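Local coordinates for protein putative fimbrium tip subunit Fim1F (Parabacteroides distasonis, PDB 3R4R) that probably forms part of the tip of fimbriae, the filamentous cell-surface appendages that mediate cell adhesion and biofilm formation, at residues N46-V51 with P113-T118; L101-A106 with S201-F206; K134-A139 with S217-P222; V281-N284 with E289-L292. One frame throughout, in Å; residues are numbered along the deposited sequence.

Contact 1: residues N46-V51 with P113-T118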
# COMPACT_ATOMS: atom_id res chain seq x y z
N ASN A 46 -11.42 -0.26 -7.16
CA ASN A 46 -12.04 1.05 -6.94
C ASN A 46 -11.00 2.08 -6.50
O ASN A 46 -9.95 1.69 -6.01
CB ASN A 46 -13.16 0.94 -5.87
CG ASN A 46 -12.69 0.54 -4.49
OD1 ASN A 46 -12.01 1.29 -3.78
ND2 ASN A 46 -13.13 -0.61 -4.03
N CYS A 47 -11.27 3.36 -6.67
CA CYS A 47 -10.35 4.41 -6.23
C CYS A 47 -11.11 5.70 -6.00
O CYS A 47 -12.23 5.90 -6.48
CB CYS A 47 -9.19 4.63 -7.21
SG CYS A 47 -9.67 5.24 -8.85
N HIS A 48 -10.46 6.59 -5.24
CA HIS A 48 -10.84 7.94 -4.92
C HIS A 48 -9.79 8.85 -5.52
O HIS A 48 -8.61 8.68 -5.25
CB HIS A 48 -11.02 8.14 -3.39
CG HIS A 48 -11.25 9.56 -2.99
ND1 HIS A 48 -12.50 10.14 -3.02
CD2 HIS A 48 -10.36 10.48 -2.53
CE1 HIS A 48 -12.33 11.38 -2.60
NE2 HIS A 48 -11.06 11.63 -2.31
N VAL A 49 -10.21 9.79 -6.37
CA VAL A 49 -9.29 10.74 -6.98
C VAL A 49 -9.69 12.13 -6.50
O VAL A 49 -10.87 12.49 -6.54
CB VAL A 49 -9.27 10.62 -8.54
CG1 VAL A 49 -8.45 11.72 -9.19
CG2 VAL A 49 -8.76 9.24 -8.97
N ALA A 50 -8.72 12.86 -5.98
CA ALA A 50 -8.92 14.20 -5.47
C ALA A 50 -8.00 15.17 -6.19
O ALA A 50 -6.84 14.83 -6.43
CB ALA A 50 -8.67 14.22 -3.96
N VAL A 51 -8.51 16.36 -6.56
CA VAL A 51 -7.75 17.42 -7.24
C VAL A 51 -7.76 18.66 -6.32
O VAL A 51 -8.82 19.08 -5.86
CB VAL A 51 -8.29 17.74 -8.68
CG1 VAL A 51 -7.52 18.90 -9.31
CG2 VAL A 51 -8.23 16.51 -9.58
N PRO A 113 -14.63 6.91 2.19
CA PRO A 113 -14.50 7.56 3.51
C PRO A 113 -13.79 8.95 3.45
O PRO A 113 -13.66 9.60 4.49
CB PRO A 113 -13.64 6.55 4.30
CG PRO A 113 -12.93 5.77 3.31
CD PRO A 113 -13.76 5.72 2.08
N PHE A 114 -13.38 9.44 2.26
CA PHE A 114 -12.63 10.69 2.08
C PHE A 114 -13.48 11.82 1.49
O PHE A 114 -12.97 12.94 1.29
CB PHE A 114 -11.44 10.42 1.13
CG PHE A 114 -10.79 9.07 1.34
CD1 PHE A 114 -9.98 8.83 2.44
CD2 PHE A 114 -10.98 8.04 0.43
CE1 PHE A 114 -9.43 7.57 2.66
CE2 PHE A 114 -10.42 6.78 0.65
CZ PHE A 114 -9.65 6.56 1.76
N ASP A 115 -14.76 11.53 1.20
CA ASP A 115 -15.69 12.46 0.55
C ASP A 115 -15.92 13.77 1.33
O ASP A 115 -16.18 14.79 0.68
CB ASP A 115 -17.06 11.79 0.36
CG ASP A 115 -17.07 10.70 -0.67
OD1 ASP A 115 -16.01 10.41 -1.25
OD2 ASP A 115 -18.15 10.17 -0.95
N ASN A 116 -15.82 13.76 2.65
CA ASN A 116 -16.04 14.96 3.46
C ASN A 116 -14.73 15.70 3.76
O ASN A 116 -14.76 16.68 4.51
CB ASN A 116 -16.75 14.59 4.78
CG ASN A 116 -16.05 13.52 5.58
OD1 ASN A 116 -15.37 12.61 5.04
ND2 ASN A 116 -16.26 13.54 6.89
N LEU A 117 -13.59 15.26 3.19
CA LEU A 117 -12.27 15.89 3.42
C LEU A 117 -12.12 17.05 2.41
O LEU A 117 -12.01 16.83 1.21
CB LEU A 117 -11.14 14.85 3.32
CG LEU A 117 -11.25 13.62 4.22
CD1 LEU A 117 -10.10 12.67 3.97
CD2 LEU A 117 -11.32 13.99 5.71
N THR A 118 -12.21 18.28 2.91
CA THR A 118 -12.28 19.48 2.07
C THR A 118 -10.88 20.12 1.82
O THR A 118 -10.79 21.00 0.96
CB THR A 118 -13.20 20.49 2.74
OG1 THR A 118 -12.72 20.71 4.06
CG2 THR A 118 -14.63 19.98 2.85
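His48 and Phe114 mark the nearest backbone approach, their CA atoms 7.7 Å apart, and no hydrogen bond spans the gap between the extended strand 46-51 and the irregular segment 113-118. The latter bends through a type I turn from Phe114 to Leu117, closed by a 3.1 Å bond from Leu117 N to Phe114 O. The meeting is left to side chains. With CG anti to the backbone N (chi1 173°), His48 holds its imidazole out from the strand and presents one face to Phe114. Over that face, displaced toward the rim, stands the methylene: Phe114 CB is 3.8 Å from the centroid of the His48 ring, a CH-pi contact. The two rings themselves are neither stacked nor perpendicular; their planes make 46° and their centroids are 5.2 Å apart. Farther along the phenyl, Phe114 CD2 comes within 3.8 Å of His48 CG. Strand 46-52 runs between strands 58-65 and 96-104, antiparallel to both, in the N-terminal part of a fimbrillin of the FimA/Mfa1 family, and the loop carrying Phe114 lies against it. Both imidazole nitrogens are satisfied nearby, ND1 by Asn63 OD1 and NE2 by Tyr127 OH. Asp115 OD1 lies obliquely 3.9 Å from His48 ND1 but bonds to Ser112 OG and Asn63 ND2, so the Asn63 amide bonds to both the imidazole and the carboxylate. A leucine in place of His48 would probably leave Asn63 OD1 and Tyr127 OH without these buried partners and deprive Phe114 CB of its aromatic face.

Contact 2: residues L101-A106 with S201-F206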
# COMPACT_ATOMS: atom_id res chain seq x y z
N LEU A 101 -4.27 13.48 -6.03
CA LEU A 101 -4.06 12.40 -5.04
C LEU A 101 -5.01 11.23 -5.33
O LEU A 101 -6.22 11.44 -5.49
CB LEU A 101 -4.26 12.91 -3.58
CG LEU A 101 -4.11 11.85 -2.47
CD1 LEU A 101 -2.66 11.55 -2.19
CD2 LEU A 101 -4.75 12.30 -1.19
N VAL A 102 -4.48 10.01 -5.40
CA VAL A 102 -5.30 8.83 -5.69
C VAL A 102 -5.22 7.85 -4.50
O VAL A 102 -4.13 7.53 -4.04
CB VAL A 102 -4.85 8.16 -7.03
CG1 VAL A 102 -5.68 6.92 -7.35
CG2 VAL A 102 -4.88 9.16 -8.19
N VAL A 103 -6.37 7.42 -3.98
CA VAL A 103 -6.44 6.39 -2.93
C VAL A 103 -7.18 5.20 -3.55
O VAL A 103 -8.36 5.33 -3.87
CB VAL A 103 -7.04 6.82 -1.57
CG1 VAL A 103 -7.00 5.66 -0.56
CG2 VAL A 103 -6.33 8.05 -1.01
N ALA A 104 -6.47 4.08 -3.79
CA ALA A 104 -7.07 2.92 -4.43
C ALA A 104 -7.48 1.85 -3.41
O ALA A 104 -6.78 1.63 -2.44
CB ALA A 104 -6.08 2.32 -5.42
N ASN A 105 -8.64 1.21 -3.68
CA ASN A 105 -9.28 0.05 -2.99
C ASN A 105 -9.68 0.34 -1.55
O ASN A 105 -9.75 -0.60 -0.75
CB ASN A 105 -8.35 -1.17 -3.00
CG ASN A 105 -8.08 -1.73 -4.37
OD1 ASN A 105 -8.92 -1.71 -5.27
ND2 ASN A 105 -6.97 -2.37 -4.50
N ALA A 106 -10.09 1.59 -1.25
CA ALA A 106 -10.53 2.01 0.11
C ALA A 106 -11.98 2.55 0.11
O ALA A 106 -12.52 2.84 1.17
CB ALA A 106 -9.58 3.06 0.65
N SER A 201 -3.91 2.86 9.20
CA SER A 201 -2.86 3.60 8.48
C SER A 201 -3.29 4.98 8.09
O SER A 201 -4.48 5.26 7.93
CB SER A 201 -2.45 2.86 7.20
OG SER A 201 -1.36 3.48 6.54
N LYS A 202 -2.27 5.86 7.91
CA LYS A 202 -2.35 7.20 7.34
C LYS A 202 -2.31 7.02 5.80
O LYS A 202 -1.79 6.00 5.33
CB LYS A 202 -1.23 8.09 7.90
CG LYS A 202 -1.36 8.42 9.39
CD LYS A 202 -2.41 9.53 9.71
CE LYS A 202 -2.56 9.83 11.18
NZ LYS A 202 -1.29 10.30 11.81
N ILE A 203 -2.86 7.95 5.03
CA ILE A 203 -2.99 7.79 3.57
C ILE A 203 -2.21 8.87 2.77
O ILE A 203 -2.48 9.04 1.58
CB ILE A 203 -4.50 7.86 3.15
CG1 ILE A 203 -5.17 9.19 3.65
CG2 ILE A 203 -5.26 6.60 3.64
CD1 ILE A 203 -6.51 9.52 3.05
N THR A 204 -1.29 9.60 3.41
CA THR A 204 -0.56 10.69 2.75
C THR A 204 0.95 10.47 2.82
O THR A 204 1.73 11.41 2.63
CB THR A 204 -0.94 12.03 3.40
OG1 THR A 204 -0.66 12.02 4.81
CG2 THR A 204 -2.35 12.48 3.08
N ILE A 205 1.36 9.21 3.12
CA ILE A 205 2.74 8.78 3.34
C ILE A 205 3.19 7.98 2.11
O ILE A 205 2.55 7.00 1.74
CB ILE A 205 2.85 8.00 4.68
CG1 ILE A 205 1.73 6.93 4.79
CG2 ILE A 205 2.73 9.03 5.84
CD1 ILE A 205 1.81 6.02 5.92
N PHE A 206 4.26 8.45 1.45
CA PHE A 206 4.68 7.86 0.18
C PHE A 206 6.16 7.36 0.13
O PHE A 206 6.61 6.99 -0.96
CB PHE A 206 4.53 8.94 -0.92
CG PHE A 206 3.15 9.54 -1.01
CD1 PHE A 206 2.13 8.89 -1.70
CD2 PHE A 206 2.87 10.79 -0.45
CE1 PHE A 206 0.85 9.46 -1.78
CE2 PHE A 206 1.60 11.36 -0.55
CZ PHE A 206 0.60 10.68 -1.21
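Leu101 carries its CG anti to the backbone N (chi1 178°), while Phe206 has its CG anti to the carbonyl carbon (chi1 -55°); these two settings bring a methyl and the far end of a ring together. Leu101 CD1 arrives at the rim of the phenyl, in its plane, 3.5 Å from Phe206 CZ. The neighbouring atom Phe206 CE1 is 4.1 Å from the same methyl, so CD1 meets one corner of the ring and not its face. A second, looser apolar meeting lies alongside: Val103 CG2 and Ile203 CD1 are 4.3 Å apart, branch end against branch end. There the CA atoms of Val103 and Ile203 stand 7.5 Å from each other, too far for backbone pairing, and no hydrogen bond crosses the contact. Leu101 and Val103 are every-other residues of a beta strand, 96-104, which is flanked by 46-52 and 144-152; Val102 between them points the other way, onto Val163 and Leu165 of strand 161-179. The segment facing them is where strand 191-202 gives way to a loop within the Fim1F C-terminal domain region, whose clan is that of transthyretin, and the contact joins strand 96-104 to the end of strand 191-202. Near the end of that second strand the Ser201 hydroxyl turns to its neighbour's backbone: Ser201 OG donates to Lys202 O over 2.8 Å, 17° out of the carbonyl plane. Phe114 packs on both Val103 and Ile203, and Ile145 touches Val103 and Phe206, which extends the buried apolar patch beyond the two segments.

Contact 3: residues K134-A139 with S217-P222. With EDO (1,2-ethanediol), chain F.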
# COMPACT_ATOMS: atom_id res chain seq x y z
N LYS A 134 -9.19 -0.32 7.88
CA LYS A 134 -9.50 -1.56 7.16
C LYS A 134 -8.18 -2.16 6.67
O LYS A 134 -7.57 -1.68 5.70
CB LYS A 134 -10.51 -1.36 6.00
CG LYS A 134 -11.92 -1.08 6.56
CD LYS A 134 -13.02 -1.03 5.52
CE LYS A 134 -14.36 -0.74 6.19
NZ LYS A 134 -15.46 -0.61 5.20
N GLY A 135 -7.76 -3.17 7.42
CA GLY A 135 -6.52 -3.90 7.25
C GLY A 135 -6.30 -4.65 5.95
O GLY A 135 -7.25 -5.12 5.32
N PRO A 136 -5.02 -4.82 5.56
CA PRO A 136 -4.71 -5.58 4.32
C PRO A 136 -4.94 -7.10 4.51
O PRO A 136 -4.28 -7.73 5.32
CB PRO A 136 -3.23 -5.26 4.07
CG PRO A 136 -2.68 -4.86 5.37
CD PRO A 136 -3.80 -4.32 6.22
N VAL A 137 -5.94 -7.67 3.82
CA VAL A 137 -6.30 -9.09 3.97
C VAL A 137 -6.41 -9.80 2.59
O VAL A 137 -5.87 -10.88 2.41
CB VAL A 137 -7.63 -9.31 4.76
CG1 VAL A 137 -7.83 -10.81 5.08
CG2 VAL A 137 -7.68 -8.50 6.04
N THR A 138 -7.17 -9.20 1.67
CA THR A 138 -7.43 -9.70 0.31
C THR A 138 -6.39 -9.09 -0.64
O THR A 138 -6.25 -7.87 -0.71
CB THR A 138 -8.89 -9.34 -0.07
OG1 THR A 138 -9.77 -9.85 0.94
CG2 THR A 138 -9.29 -9.86 -1.45
N ALA A 139 -5.67 -9.96 -1.37
CA ALA A 139 -4.61 -9.62 -2.33
C ALA A 139 -5.12 -8.67 -3.43
O ALA A 139 -4.42 -7.74 -3.80
CB ALA A 139 -4.05 -10.89 -2.96
N SER A 217 -3.76 -0.33 14.99
CA SER A 217 -4.85 -1.16 15.54
C SER A 217 -4.54 -2.62 15.20
O SER A 217 -3.90 -2.88 14.19
CB SER A 217 -6.24 -0.73 15.07
OG SER A 217 -6.51 -1.06 13.73
N ASP A 218 -4.94 -3.55 16.07
CA ASP A 218 -4.66 -4.98 15.90
C ASP A 218 -5.34 -5.60 14.65
O ASP A 218 -6.56 -5.48 14.47
CB ASP A 218 -5.12 -5.77 17.14
CG ASP A 218 -4.31 -5.53 18.41
OD1 ASP A 218 -3.06 -5.66 18.35
OD2 ASP A 218 -4.93 -5.37 19.49
N LEU A 219 -4.53 -6.34 13.85
CA LEU A 219 -4.96 -7.10 12.67
C LEU A 219 -4.80 -8.56 12.97
O LEU A 219 -3.69 -9.05 13.15
CB LEU A 219 -4.17 -6.69 11.41
CG LEU A 219 -4.53 -7.38 10.07
CD1 LEU A 219 -5.97 -7.10 9.65
CD2 LEU A 219 -3.59 -6.92 8.99
N ALA A 220 -5.92 -9.27 13.04
CA ALA A 220 -5.91 -10.69 13.37
C ALA A 220 -5.26 -11.49 12.30
O ALA A 220 -5.44 -11.21 11.11
CB ALA A 220 -7.33 -11.19 13.58
N TYR A 221 -4.50 -12.51 12.71
CA TYR A 221 -3.91 -13.49 11.81
C TYR A 221 -5.03 -14.43 11.36
O TYR A 221 -5.71 -14.99 12.22
CB TYR A 221 -2.77 -14.23 12.49
CG TYR A 221 -2.10 -15.30 11.67
CD1 TYR A 221 -1.39 -14.97 10.51
CD2 TYR A 221 -2.06 -16.62 12.10
CE1 TYR A 221 -0.76 -15.95 9.75
CE2 TYR A 221 -1.38 -17.60 11.38
CZ TYR A 221 -0.71 -17.25 10.21
OH TYR A 221 -0.03 -18.21 9.49
N PRO A 222 -5.30 -14.57 10.03
CA PRO A 222 -6.43 -15.40 9.59
C PRO A 222 -6.38 -16.83 10.15
O PRO A 222 -5.32 -17.36 10.46
CB PRO A 222 -6.27 -15.42 8.07
CG PRO A 222 -5.61 -14.12 7.77
CD PRO A 222 -4.63 -13.93 8.88
C1 EDO F . -3.35 -10.57 7.52
O1 EDO F . -4.68 -10.04 7.57
C2 EDO F . -3.21 -11.53 6.34
O2 EDO F . -2.83 -10.85 5.14
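Leu219 sends its CB toward Gly135, Pro136 and Val137, and the rest of the side chain follows, CG anti to the backbone N (chi1 -179°). CG lies close to a bound 1,2-ethanediol, probably from the crystallisation liquor, at 3.7 Å from EDO O1. One branch, Leu219 CD1, approaches the Gly135 backbone, 4.0 Å from Gly135 CA. This methyl sits close to where a side chain of residue 135 would begin, a place that glycine does not occupy. The same methyl reaches Val137 CG2 at 4.2 Å. The other branch, Leu219 CD2, touches the proline ring at Pro136 CD, 3.8 Å away. Beyond the leucine, EDO O1 donates to Pro136 O over 3.2 Å and EDO O2 adds a weak bond to that carbonyl, while Pro222 CD packs on EDO C2; Tyr230 N also binds the diol. An alanine in place of Leu219 would probably open a gap beside Gly135 and Pro136, since both methyl branches that fill it would be gone. The contact lays the loop after strand 131-132 against the short strand 218-219, both strands pairing antiparallel with 191-202 in the same sheet.

Contact 4: residues V281-N284 with E289-L292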
# COMPACT_ATOMS: atom_id res chain seq x y z
N VAL A 281 16.51 -14.97 9.35
CA VAL A 281 16.93 -14.14 8.22
C VAL A 281 15.73 -13.35 7.67
O VAL A 281 14.72 -13.93 7.23
CB VAL A 281 17.57 -15.01 7.09
CG1 VAL A 281 17.98 -14.16 5.90
CG2 VAL A 281 18.73 -15.87 7.58
N LEU A 282 15.87 -12.03 7.64
CA LEU A 282 14.84 -11.20 7.05
C LEU A 282 15.37 -10.64 5.74
O LEU A 282 16.37 -9.92 5.74
CB LEU A 282 14.39 -10.09 8.03
CG LEU A 282 13.26 -9.18 7.55
CD1 LEU A 282 12.02 -9.98 7.09
CD2 LEU A 282 12.89 -8.19 8.62
N GLU A 283 14.73 -11.02 4.63
CA GLU A 283 15.14 -10.60 3.29
C GLU A 283 14.20 -9.52 2.72
O GLU A 283 12.99 -9.65 2.81
CB GLU A 283 15.19 -11.81 2.32
CG GLU A 283 15.62 -11.46 0.89
CD GLU A 283 15.50 -12.52 -0.19
OE1 GLU A 283 15.23 -13.70 0.14
OE2 GLU A 283 15.68 -12.17 -1.38
N ASN A 284 14.78 -8.49 2.11
CA ASN A 284 14.04 -7.50 1.36
C ASN A 284 14.24 -7.91 -0.09
O ASN A 284 15.31 -7.70 -0.66
CB ASN A 284 14.45 -6.05 1.71
CG ASN A 284 13.53 -5.01 1.12
OD1 ASN A 284 13.22 -5.02 -0.07
ND2 ASN A 284 13.15 -4.03 1.92
N GLU A 289 18.58 -7.69 -0.34
CA GLU A 289 19.27 -7.48 0.92
C GLU A 289 18.71 -8.41 1.99
O GLU A 289 17.52 -8.73 1.99
CB GLU A 289 19.18 -6.01 1.38
CG GLU A 289 19.83 -5.02 0.44
CD GLU A 289 19.82 -3.58 0.91
OE1 GLU A 289 19.52 -3.34 2.10
OE2 GLU A 289 20.17 -2.70 0.09
N VAL A 290 19.57 -8.83 2.91
CA VAL A 290 19.26 -9.75 4.01
C VAL A 290 19.74 -9.15 5.34
O VAL A 290 20.76 -8.48 5.37
CB VAL A 290 19.92 -11.12 3.70
CG1 VAL A 290 20.47 -11.83 4.94
CG2 VAL A 290 18.99 -12.00 2.89
N THR A 291 19.00 -9.43 6.44
CA THR A 291 19.29 -8.93 7.79
C THR A 291 19.04 -10.05 8.84
O THR A 291 17.94 -10.59 8.94
CB THR A 291 18.42 -7.68 8.09
OG1 THR A 291 18.88 -6.62 7.25
CG2 THR A 291 18.50 -7.23 9.54
N LEU A 292 20.08 -10.33 9.64
CA LEU A 292 20.06 -11.31 10.73
C LEU A 292 20.76 -10.74 11.97
O LEU A 292 21.20 -9.58 11.96
CB LEU A 292 20.72 -12.66 10.31
CG LEU A 292 22.15 -12.67 9.76
CD1 LEU A 292 22.80 -14.03 9.92
CD2 LEU A 292 22.20 -12.24 8.32
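Glu283 and Val290 face each other in the middle of a beta hairpin, whose strands 278-284 and 289-291 run antiparallel (155° between the short segments). Backbone hydrogen bonds come in two pairs around this non-hydrogen-bonded position. Leu282 and Thr291 form one: Leu282 N reaches Thr291 O at 2.8 Å, nearly straight at 167°. The return bond, Thr291 N to Leu282 O, is equally short but bent to 141°. At the other end, Asn284 N donates to Glu289 O over 2.8 Å, whereas Glu289 N to Asn284 O is longer, 3.3 Å. Two carbonyls also take CA-H...O contacts: Val290 CA lies 3.4 Å from Leu282 O, and Glu283 CA lies near Glu289 O, so each oxygen receives both an N-H and a C-H. Among polar side chains, Glu283 OE1 makes a long, weak ion pair with Arg268, in the neighbouring strand 266-273. Leu282, on the opposite face from Glu283 and Val290, is buried against Tyr267, Ile269 and Phe261. The apolar contacts across the hairpin centre on Val290. Its CG2 meets the aliphatic part of Glu283, 3.8 Å from Glu283 CB, and its other methyl meets Val281, two residues before its pair partner Glu283 and on the same strand: Val281 CG1 to Val290 CG1 is 3.5 Å.

Overall arrangement
Contacts 1 and 2 adjoin, their centres about 10 Å apart, because strands 46-52 and 96-104 are neighbours: Asn46 O probably accepts a bond from Asn105 N at 2.7 Å. Their segments alternate along the chain, as do those of contacts 2 and 3, so these three join sequence-distant regions. Contact 3, centred about 16 Å from contact 2 without touching it, shares with it the sheet of strands 191-202 and 218-219. Contact 4 follows in series as a local hairpin near the C terminus, about 37 Å from contact 1, centre to centre, and across the chain's centre from it. Together they trace an elongated, beta-rich molecule from its N-terminal strands to its C-terminal, transthyretin-clan region.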